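Local coordinates for protein phosphatidylserine synthase (Haemophilus influenzae, PDB 3HSI) that is an enzyme of the phospholipase D superfamily, built on two mixed beta-sheets with surrounding helices, and present as two copies in its assembly, at residues R223-L234 with V246-A254; E258-L266 with L376-W387. All coordinates share one frame; numbering follows the deposited sequence.

Contact 1 (R223-L234 with V246-A254); sequences RKDLAQNGEYSL and VSPLFGLGA
The Phe250 ring packs against the C-terminal end of helix 216-229, its CZ 3.7 Å from Leu226 CG. With CG anti to the backbone N (chi1 174°), the ring is carried toward the helix end, where the carbonyl oxygens of Leu226 and Gly230 lie at its edge; Gly230 O is 3.4 Å from Phe250 CD2. Two residues earlier in the strand, Pro248 CB sits over one face of the Tyr232 ring, 4.1 Å from its centroid and 26° off the normal, a CH-pi contact. Leu234 CD1 meets Pro248 CD tip to tip at 3.7 Å. At the far end, Leu252 lies over one face of the Arg223 guanidinium, whose NH1 is hydrogen-bonded to the carbonyls of Ile132 and Leu389, and packs on Leu226 and Ala227 (Leu252 CG to Ala227 CB 4.1 Å).

The main chains are more loosely coupled, through water: one molecule joins Leu252 N (3.0 Å) to Ala227 O, another Tyr232 N (3.0 Å) to Pro248 O. Gln228 and Glu231 turn away from the strand and are exposed.

Phe190 of helix 181-195 stacks on Tyr232, and Asn393 binds its hydroxyl. Beyond the strand's opposite face Leu249 meets helix 258-268, while strand 391-398 pairs antiparallel along its edge.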
loop_
_atom_site.group_PDB
_atom_site.type_symbol
_atom_site.label_atom_id
_atom_site.label_comp_id
_atom_site.label_asym_id
_atom_site.label_seq_id
_atom_site.Cartn_x
_atom_site.Cartn_y
_atom_site.Cartn_z
ATOM N N ARG C 223 -14.218 2.203 -2.787
ATOM C CA ARG C 223 -13.413 1.500 -1.782
ATOM C C ARG C 223 -13.607 2.237 -0.474
ATOM O O ARG C 223 -13.916 1.636 0.549
ATOM C CB ARG C 223 -11.915 1.495 -2.161
ATOM C CG ARG C 223 -10.991 0.895 -1.113
ATOM C CD ARG C 223 -9.494 0.981 -1.541
ATOM N NE ARG C 223 -8.616 0.589 -0.432
ATOM C CZ ARG C 223 -8.237 -0.653 -0.151
ATOM N NH1 ARG C 223 -8.628 -1.679 -0.887
ATOM N NH2 ARG C 223 -7.489 -0.871 0.909
ATOM N N LYS C 224 -13.431 3.553 -0.531
ATOM C CA LYS C 224 -13.552 4.391 0.647
ATOM C C LYS C 224 -14.919 4.241 1.323
ATOM O O LYS C 224 -15.009 4.119 2.538
ATOM C CB LYS C 224 -13.282 5.837 0.278
ATOM C CG LYS C 224 -12.842 6.671 1.455
ATOM C CD LYS C 224 -12.171 7.909 0.932
ATOM C CE LYS C 224 -12.411 9.085 1.824
ATOM N NZ LYS C 224 -13.761 9.596 1.548
ATOM N N ASP C 225 -15.971 4.219 0.524
ATOM C CA ASP C 225 -17.313 4.068 1.060
ATOM C C ASP C 225 -17.519 2.686 1.680
ATOM O O ASP C 225 -18.044 2.573 2.775
ATOM C CB ASP C 225 -18.371 4.355 -0.028
ATOM C CG ASP C 225 -19.791 4.437 0.533
ATOM O OD1 ASP C 225 -20.007 5.054 1.593
ATOM O OD2 ASP C 225 -20.717 3.899 -0.090
ATOM N N LEU C 226 -17.085 1.642 0.988
ATOM C CA LEU C 226 -17.260 0.278 1.481
ATOM C C LEU C 226 -16.445 0.022 2.764
ATOM O O LEU C 226 -16.938 -0.585 3.721
ATOM C CB LEU C 226 -16.876 -0.700 0.386
ATOM C CG LEU C 226 -17.121 -2.189 0.644
ATOM C CD1 LEU C 226 -18.596 -2.497 0.823
ATOM C CD2 LEU C 226 -16.543 -2.953 -0.505
ATOM N N ALA C 227 -15.207 0.539 2.787
ATOM C CA ALA C 227 -14.328 0.397 3.927
ATOM C C ALA C 227 -14.969 1.048 5.155
ATOM O O ALA C 227 -14.898 0.514 6.253
ATOM C CB ALA C 227 -12.951 1.047 3.648
ATOM N N GLN C 228 -15.592 2.207 4.987
ATOM C CA GLN C 228 -16.139 2.853 6.168
ATOM C C GLN C 228 -17.547 2.405 6.524
ATOM O O GLN C 228 -17.926 2.481 7.682
ATOM C CB GLN C 228 -16.018 4.380 6.091
ATOM C CG GLN C 228 -16.981 5.091 5.212
ATOM C CD GLN C 228 -16.856 6.621 5.388
ATOM O OE1 GLN C 228 -16.168 7.086 6.303
ATOM N NE2 GLN C 228 -17.511 7.397 4.511
ATOM N N ASN C 229 -18.323 1.929 5.562
ATOM C CA ASN C 229 -19.723 1.636 5.880
ATOM C C ASN C 229 -20.183 0.198 5.758
ATOM O O ASN C 229 -21.173 -0.157 6.347
ATOM C CB ASN C 229 -20.689 2.532 5.095
ATOM C CG ASN C 229 -20.407 3.999 5.276
ATOM O OD1 ASN C 229 -20.457 4.521 6.387
ATOM N ND2 ASN C 229 -20.122 4.682 4.181
ATOM N N GLY C 230 -19.501 -0.631 4.987
ATOM C CA GLY C 230 -19.988 -1.986 4.804
ATOM C C GLY C 230 -20.109 -2.724 6.122
ATOM O O GLY C 230 -19.160 -2.752 6.916
ATOM N N GLU C 231 -21.280 -3.315 6.352
ATOM C CA GLU C 231 -21.522 -4.151 7.518
ATOM C C GLU C 231 -22.715 -5.040 7.234
ATOM O O GLU C 231 -23.529 -4.716 6.384
ATOM C CB GLU C 231 -21.774 -3.301 8.779
ATOM C CG GLU C 231 -22.983 -2.373 8.662
ATOM C CD GLU C 231 -23.215 -1.538 9.935
ATOM O OE1 GLU C 231 -22.507 -1.746 10.957
ATOM O OE2 GLU C 231 -24.131 -0.669 9.917
ATOM N N TYR C 232 -22.790 -6.187 7.889
ATOM C CA TYR C 232 -23.950 -7.074 7.742
ATOM C C TYR C 232 -24.976 -6.645 8.790
ATOM O O TYR C 232 -24.589 -6.085 9.804
ATOM C CB TYR C 232 -23.557 -8.522 7.978
ATOM C CG TYR C 232 -22.676 -9.125 6.900
ATOM C CD1 TYR C 232 -23.244 -9.777 5.816
ATOM C CD2 TYR C 232 -21.288 -9.039 6.962
ATOM C CE1 TYR C 232 -22.474 -10.334 4.828
ATOM C CE2 TYR C 232 -20.490 -9.606 5.958
ATOM C CZ TYR C 232 -21.113 -10.258 4.904
ATOM O OH TYR C 232 -20.413 -10.820 3.873
ATOM N N SER C 233 -26.265 -6.860 8.532
ATOM C CA SER C 233 -27.314 -6.571 9.526
ATOM C C SER C 233 -28.045 -7.851 9.920
ATOM O O SER C 233 -28.255 -8.733 9.109
ATOM C CB SER C 233 -28.357 -5.587 8.978
ATOM O OG SER C 233 -27.819 -4.301 8.857
ATOM N N LEU C 234 -28.426 -7.923 11.184
ATOM C CA LEU C 234 -29.176 -9.050 11.685
ATOM C C LEU C 234 -30.513 -8.548 12.204
ATOM O O LEU C 234 -30.600 -7.432 12.725
ATOM C CB LEU C 234 -28.381 -9.752 12.785
ATOM C CG LEU C 234 -27.093 -10.436 12.327
ATOM C CD1 LEU C 234 -26.338 -11.000 13.521
ATOM C CD2 LEU C 234 -27.385 -11.528 11.278
ATOM N N VAL C 246 -24.244 -17.466 15.431
ATOM C CA VAL C 246 -23.399 -17.033 14.342
ATOM C C VAL C 246 -23.452 -15.508 14.204
ATOM O O VAL C 246 -24.509 -14.904 14.353
ATOM C CB VAL C 246 -23.734 -17.784 12.987
ATOM C CG1 VAL C 246 -25.130 -17.387 12.433
ATOM C CG2 VAL C 246 -22.652 -17.518 11.950
ATOM N N SER C 247 -22.284 -14.893 14.006
ATOM C CA SER C 247 -22.197 -13.442 13.770
ATOM C C SER C 247 -21.392 -13.120 12.497
ATOM O O SER C 247 -20.194 -13.402 12.452
ATOM C CB SER C 247 -21.554 -12.750 14.977
ATOM O OG SER C 247 -21.700 -11.327 14.920
ATOM N N PRO C 248 -22.042 -12.521 11.460
ATOM C CA PRO C 248 -21.378 -12.256 10.176
ATOM C C PRO C 248 -20.565 -10.961 10.201
ATOM O O PRO C 248 -21.048 -9.931 10.636
ATOM C CB PRO C 248 -22.550 -12.093 9.198
ATOM C CG PRO C 248 -23.625 -11.521 9.998
ATOM C CD PRO C 248 -23.461 -12.137 11.414
ATOM N N LEU C 249 -19.358 -11.006 9.669
ATOM C CA LEU C 249 -18.378 -9.937 9.915
ATOM C C LEU C 249 -17.781 -9.503 8.603
ATOM O O LEU C 249 -17.566 -10.338 7.756
ATOM C CB LEU C 249 -17.253 -10.489 10.816
ATOM C CG LEU C 249 -17.604 -10.919 12.250
ATOM C CD1 LEU C 249 -16.381 -11.522 12.951
ATOM C CD2 LEU C 249 -18.143 -9.693 13.045
ATOM N N PHE C 250 -17.480 -8.213 8.454
ATOM C CA PHE C 250 -16.851 -7.670 7.237
ATOM C C PHE C 250 -15.655 -6.776 7.590
ATOM O O PHE C 250 -15.652 -6.095 8.594
ATOM C CB PHE C 250 -17.874 -6.910 6.360
ATOM C CG PHE C 250 -17.254 -6.201 5.165
ATOM C CD1 PHE C 250 -16.812 -6.926 4.056
ATOM C CD2 PHE C 250 -17.076 -4.817 5.175
ATOM C CE1 PHE C 250 -16.231 -6.300 2.976
ATOM C CE2 PHE C 250 -16.492 -4.171 4.099
ATOM C CZ PHE C 250 -16.059 -4.906 2.997
ATOM N N GLY C 251 -14.636 -6.777 6.764
ATOM C CA GLY C 251 -13.534 -5.844 6.969
ATOM C C GLY C 251 -12.885 -5.494 5.663
ATOM O O GLY C 251 -12.714 -6.358 4.788
ATOM N N LEU C 252 -12.535 -4.220 5.531
ATOM C CA LEU C 252 -11.688 -3.772 4.447
ATOM C C LEU C 252 -10.866 -2.591 4.921
ATOM O O LEU C 252 -11.431 -1.609 5.332
ATOM C CB LEU C 252 -12.552 -3.372 3.214
ATOM C CG LEU C 252 -11.894 -2.597 2.060
ATOM C CD1 LEU C 252 -10.752 -3.373 1.449
ATOM C CD2 LEU C 252 -12.924 -2.162 0.963
ATOM N N GLY C 253 -9.538 -2.671 4.811
ATOM C CA GLY C 253 -8.683 -1.538 5.154
ATOM C C GLY C 253 -8.235 -1.612 6.601
ATOM O O GLY C 253 -8.734 -2.413 7.377
ATOM N N ALA C 254 -7.264 -0.787 6.952
ATOM C CA ALA C 254 -6.590 -0.870 8.254
ATOM C C ALA C 254 -7.378 -0.249 9.420
ATOM O O ALA C 254 -7.282 -0.727 10.510
ATOM C CB ALA C 254 -5.168 -0.247 8.152
HETATM O O HOH W 1 -14.108 -2.262 7.136
HETATM O O HOH W 2 -18.053 -3.806 9.085
HETATM O O HOH W 3 -20.884 -6.997 10.057
#

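Contact 2 (E258-L266 with L376-W387); sequences ELNQVIEDL and LLTGNNLNPRAW
Glu264 OE2 receives the indole N-H of Trp387, with NE1 to OE2 at 2.8 Å and an N-H...O angle of 162°. The bond uses the anti lone pair of the carboxylate, and OE2 lies close to the plane of the indole, so the acid meets the ring at its edge. The other oxygen, OE1, forms a salt bridge with Arg216 of the second subunit.

Asn260 covers a face of the same ring. Its amide lies nearly flat on the indole, the two planes 4° apart, with Asn260 CG 3.6 Å above the plane of the Trp387 ring and over its centre; Asn260 CB adds a CH-pi contact to the five-membered ring. From this stacked position ND2 also makes a weak hydrogen bond to Ala386 O at 3.4 Å, which may help to orient the amide.

Ile263 provides most of the apolar contact. With CG1 anti to the carbonyl carbon (chi1 -60°), CG2 is left anti to the backbone N and approaches the indole edge, 3.8 Å from Trp387 CH2, and also touches Leu382, while CG1 is pressed to 3.4 Å from Leu376 CD2, tighter than usual for two carbons. Two side-chain turns shape the loop after strand 374-378: Thr378 OG1, also hydrogen-bonded to Asn393 O of strand 391-398, accepts from Asn380 N in an ST turn, and Asn380 OD1 accepts from Leu382 N in an Asx turn, the donor lying in the carbonyl plane.

A buried carboxylate shared by an indole N-H and an arginine of the partner chain would probably remain ionised, and Glu264 thereby connects Trp387 to the subunit interface.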
loop_
_atom_site.group_PDB
_atom_site.type_symbol
_atom_site.label_atom_id
_atom_site.label_comp_id
_atom_site.label_asym_id
_atom_site.label_seq_id
_atom_site.Cartn_x
_atom_site.Cartn_y
_atom_site.Cartn_z
ATOM N N GLU C 258 -13.744 -4.259 11.395
ATOM C CA GLU C 258 -14.358 -5.109 12.402
ATOM C C GLU C 258 -13.827 -6.554 12.421
ATOM O O GLU C 258 -13.528 -7.090 13.487
ATOM C CB GLU C 258 -15.892 -5.132 12.285
ATOM C CG GLU C 258 -16.488 -5.942 13.451
ATOM C CD GLU C 258 -17.971 -5.730 13.668
ATOM O OE1 GLU C 258 -18.755 -5.948 12.706
ATOM O OE2 GLU C 258 -18.349 -5.383 14.818
ATOM N N LEU C 259 -13.718 -7.168 11.248
ATOM C CA LEU C 259 -13.194 -8.512 11.141
ATOM C C LEU C 259 -11.822 -8.638 11.782
ATOM O O LEU C 259 -11.612 -9.503 12.620
ATOM C CB LEU C 259 -13.149 -8.971 9.682
ATOM C CG LEU C 259 -12.642 -10.410 9.480
ATOM C CD1 LEU C 259 -13.482 -11.481 10.225
ATOM C CD2 LEU C 259 -12.532 -10.730 7.985
ATOM N N ASN C 260 -10.900 -7.755 11.404
ATOM C CA ASN C 260 -9.591 -7.785 12.023
ATOM C C ASN C 260 -9.559 -7.486 13.507
ATOM O O ASN C 260 -8.809 -8.117 14.229
ATOM C CB ASN C 260 -8.612 -6.934 11.226
ATOM C CG ASN C 260 -8.442 -7.488 9.826
ATOM O OD1 ASN C 260 -8.772 -8.646 9.572
ATOM N ND2 ASN C 260 -7.962 -6.688 8.927
ATOM N N GLN C 261 -10.384 -6.548 13.955
ATOM C CA GLN C 261 -10.541 -6.292 15.388
ATOM C C GLN C 261 -11.025 -7.553 16.106
ATOM O O GLN C 261 -10.496 -7.897 17.153
ATOM C CB GLN C 261 -11.507 -5.116 15.643
ATOM C CG GLN C 261 -10.824 -3.759 15.690
ATOM C CD GLN C 261 -11.764 -2.583 15.328
ATOM O OE1 GLN C 261 -12.994 -2.686 15.439
ATOM N NE2 GLN C 261 -11.175 -1.471 14.873
ATOM N N VAL C 262 -12.011 -8.251 15.533
ATOM C CA VAL C 262 -12.468 -9.518 16.104
ATOM C C VAL C 262 -11.384 -10.605 16.162
ATOM O O VAL C 262 -11.175 -11.242 17.188
ATOM C CB VAL C 262 -13.767 -10.034 15.408
ATOM C CG1 VAL C 262 -14.025 -11.496 15.758
ATOM C CG2 VAL C 262 -14.963 -9.162 15.828
ATOM N N ILE C 263 -10.662 -10.812 15.077
ATOM C CA ILE C 263 -9.539 -11.755 15.118
ATOM C C ILE C 263 -8.488 -11.407 16.209
ATOM O O ILE C 263 -8.088 -12.272 17.031
ATOM C CB ILE C 263 -8.912 -11.902 13.698
ATOM C CG1 ILE C 263 -9.998 -12.421 12.730
ATOM C CG2 ILE C 263 -7.652 -12.792 13.738
ATOM C CD1 ILE C 263 -9.712 -12.209 11.196
ATOM N N GLU C 264 -8.062 -10.144 16.243
ATOM C CA GLU C 264 -7.098 -9.706 17.249
ATOM C C GLU C 264 -7.647 -9.989 18.641
ATOM O O GLU C 264 -6.933 -10.484 19.502
ATOM C CB GLU C 264 -6.752 -8.210 17.091
ATOM C CG GLU C 264 -6.113 -7.899 15.720
ATOM C CD GLU C 264 -5.798 -6.423 15.493
ATOM O OE1 GLU C 264 -5.812 -5.664 16.479
ATOM O OE2 GLU C 264 -5.527 -6.016 14.328
ATOM N N ASP C 265 -8.924 -9.704 18.848
ATOM C CA ASP C 265 -9.536 -9.935 20.146
ATOM C C ASP C 265 -9.736 -11.425 20.476
ATOM O O ASP C 265 -9.676 -11.813 21.641
ATOM C CB ASP C 265 -10.861 -9.151 20.272
ATOM C CG ASP C 265 -10.635 -7.621 20.338
ATOM O OD1 ASP C 265 -9.475 -7.181 20.599
ATOM O OD2 ASP C 265 -11.603 -6.851 20.135
ATOM N N LEU C 266 -9.993 -12.237 19.461
ATOM C CA LEU C 266 -10.075 -13.680 19.638
ATOM C C LEU C 266 -8.731 -14.210 20.173
ATOM O O LEU C 266 -8.700 -14.944 21.147
ATOM C CB LEU C 266 -10.519 -14.378 18.345
ATOM C CG LEU C 266 -12.007 -14.328 17.915
ATOM C CD1 LEU C 266 -12.198 -14.914 16.501
ATOM C CD2 LEU C 266 -12.888 -15.126 18.880
ATOM N N LEU C 376 -14.087 -19.404 13.952
ATOM C CA LEU C 376 -14.174 -18.417 12.901
ATOM C C LEU C 376 -13.981 -19.049 11.534
ATOM O O LEU C 376 -12.904 -19.618 11.234
ATOM C CB LEU C 376 -13.097 -17.352 13.094
ATOM C CG LEU C 376 -13.070 -16.255 12.032
ATOM C CD1 LEU C 376 -14.406 -15.516 12.018
ATOM C CD2 LEU C 376 -11.895 -15.257 12.257
ATOM N N LEU C 377 -15.013 -18.926 10.714
ATOM C CA LEU C 377 -14.939 -19.328 9.328
ATOM C C LEU C 377 -14.636 -18.070 8.556
ATOM O O LEU C 377 -15.386 -17.083 8.627
ATOM C CB LEU C 377 -16.272 -19.911 8.848
ATOM C CG LEU C 377 -16.996 -20.841 9.820
ATOM C CD1 LEU C 377 -18.410 -21.215 9.290
ATOM C CD2 LEU C 377 -16.188 -22.079 10.156
ATOM N N THR C 378 -13.545 -18.082 7.811
ATOM C CA THR C 378 -13.142 -16.886 7.169
ATOM C C THR C 378 -12.387 -17.192 5.906
ATOM O O THR C 378 -11.770 -18.259 5.783
ATOM C CB THR C 378 -12.331 -16.000 8.134
ATOM O OG1 THR C 378 -12.173 -14.709 7.566
ATOM C CG2 THR C 378 -10.944 -16.595 8.489
ATOM N N GLY C 379 -12.455 -16.273 4.953
ATOM C CA GLY C 379 -11.579 -16.338 3.810
ATOM C C GLY C 379 -10.281 -15.603 4.086
ATOM O O GLY C 379 -9.419 -15.542 3.217
ATOM N N ASN C 380 -10.121 -15.088 5.301
ATOM C CA ASN C 380 -8.934 -14.276 5.667
ATOM C C ASN C 380 -7.662 -15.159 5.783
ATOM O O ASN C 380 -7.613 -16.108 6.556
ATOM C CB ASN C 380 -9.245 -13.478 6.948
ATOM C CG ASN C 380 -8.169 -12.464 7.305
ATOM O OD1 ASN C 380 -6.971 -12.746 7.270
ATOM N ND2 ASN C 380 -8.603 -11.279 7.672
ATOM N N ASN C 381 -6.646 -14.844 4.979
ATOM C CA ASN C 381 -5.383 -15.593 4.958
ATOM C C ASN C 381 -4.504 -15.264 6.151
ATOM O O ASN C 381 -3.399 -15.807 6.274
ATOM C CB ASN C 381 -4.582 -15.289 3.676
ATOM C CG ASN C 381 -5.194 -15.894 2.436
ATOM O OD1 ASN C 381 -5.692 -17.010 2.463
ATOM N ND2 ASN C 381 -5.144 -15.168 1.333
ATOM N N LEU C 382 -4.956 -14.391 7.044
ATOM C CA LEU C 382 -4.126 -14.071 8.212
ATOM C C LEU C 382 -2.730 -13.593 7.806
ATOM O O LEU C 382 -1.697 -14.041 8.350
ATOM C CB LEU C 382 -4.042 -15.279 9.151
ATOM C CG LEU C 382 -5.420 -15.673 9.712
ATOM C CD1 LEU C 382 -5.382 -17.042 10.429
ATOM C CD2 LEU C 382 -5.906 -14.570 10.647
ATOM N N ASN C 383 -2.704 -12.673 6.840
ATOM C CA ASN C 383 -1.449 -12.066 6.364
ATOM C C ASN C 383 -1.547 -10.535 6.312
ATOM O O ASN C 383 -2.641 -10.000 6.387
ATOM C CB ASN C 383 -1.057 -12.675 5.004
ATOM C CG ASN C 383 -2.073 -12.412 3.896
ATOM O OD1 ASN C 383 -3.135 -11.791 4.082
ATOM N ND2 ASN C 383 -1.746 -12.891 2.721
ATOM N N PRO C 384 -0.411 -9.813 6.176
ATOM C CA PRO C 384 -0.523 -8.350 6.088
ATOM C C PRO C 384 -1.433 -7.777 4.972
ATOM O O PRO C 384 -2.014 -6.718 5.199
ATOM C CB PRO C 384 0.921 -7.901 5.862
ATOM C CG PRO C 384 1.725 -9.042 6.566
ATOM C CD PRO C 384 0.994 -10.253 6.138
ATOM N N ARG C 385 -1.533 -8.433 3.808
ATOM C CA ARG C 385 -2.499 -8.044 2.730
ATOM C C ARG C 385 -3.922 -7.964 3.264
ATOM O O ARG C 385 -4.660 -7.002 3.000
ATOM C CB ARG C 385 -2.584 -9.126 1.631
ATOM C CG ARG C 385 -1.544 -9.094 0.559
ATOM C CD ARG C 385 -2.086 -9.802 -0.684
ATOM N NE ARG C 385 -3.076 -8.965 -1.369
ATOM C CZ ARG C 385 -2.774 -7.935 -2.151
ATOM N NH1 ARG C 385 -1.505 -7.599 -2.346
ATOM N NH2 ARG C 385 -3.737 -7.220 -2.727
ATOM N N ALA C 386 -4.322 -9.039 3.948
ATOM C CA ALA C 386 -5.638 -9.126 4.592
ATOM C C ALA C 386 -5.830 -7.999 5.620
ATOM O O ALA C 386 -6.927 -7.470 5.774
ATOM C CB ALA C 386 -5.819 -10.486 5.231
ATOM N N TRP C 387 -4.759 -7.581 6.281
ATOM C CA TRP C 387 -4.887 -6.512 7.285
ATOM C C TRP C 387 -4.967 -5.089 6.735
ATOM O O TRP C 387 -5.203 -4.121 7.486
ATOM C CB TRP C 387 -3.752 -6.600 8.319
ATOM C CG TRP C 387 -4.247 -7.094 9.650
ATOM C CD1 TRP C 387 -4.264 -6.401 10.833
ATOM C CD2 TRP C 387 -4.822 -8.380 9.927
ATOM N NE1 TRP C 387 -4.814 -7.181 11.828
ATOM C CE2 TRP C 387 -5.167 -8.398 11.292
ATOM C CE3 TRP C 387 -5.105 -9.510 9.140
ATOM C CZ2 TRP C 387 -5.772 -9.511 11.897
ATOM C CZ3 TRP C 387 -5.712 -10.608 9.737
ATOM C CH2 TRP C 387 -6.026 -10.605 11.098
HETATM O O HOH W 4 -7.252 -4.398 9.500
#

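Overall arrangement
The centres of contacts 1 and 2 lie about 12 Å apart, and both reach the ten-stranded mixed sheet. Along the chain they come in series: strand 245-252 of contact 1 leads through a short loop, 253-257, into helix 258-268 of contact 2, whose other segment follows 110 residues later. Strand 391-398 joins them, since it pairs antiparallel with both 245-252 and 374-378. Side chains alternate along 245-252, so helices 216-229 and 258-268 pack against different faces of that strand, and Leu249 CD1 reaches Val262 CG1 at 3.7 Å. Both contacts also touch the second subunit, placing this part of the sheet close to the interface of the dimeric assembly.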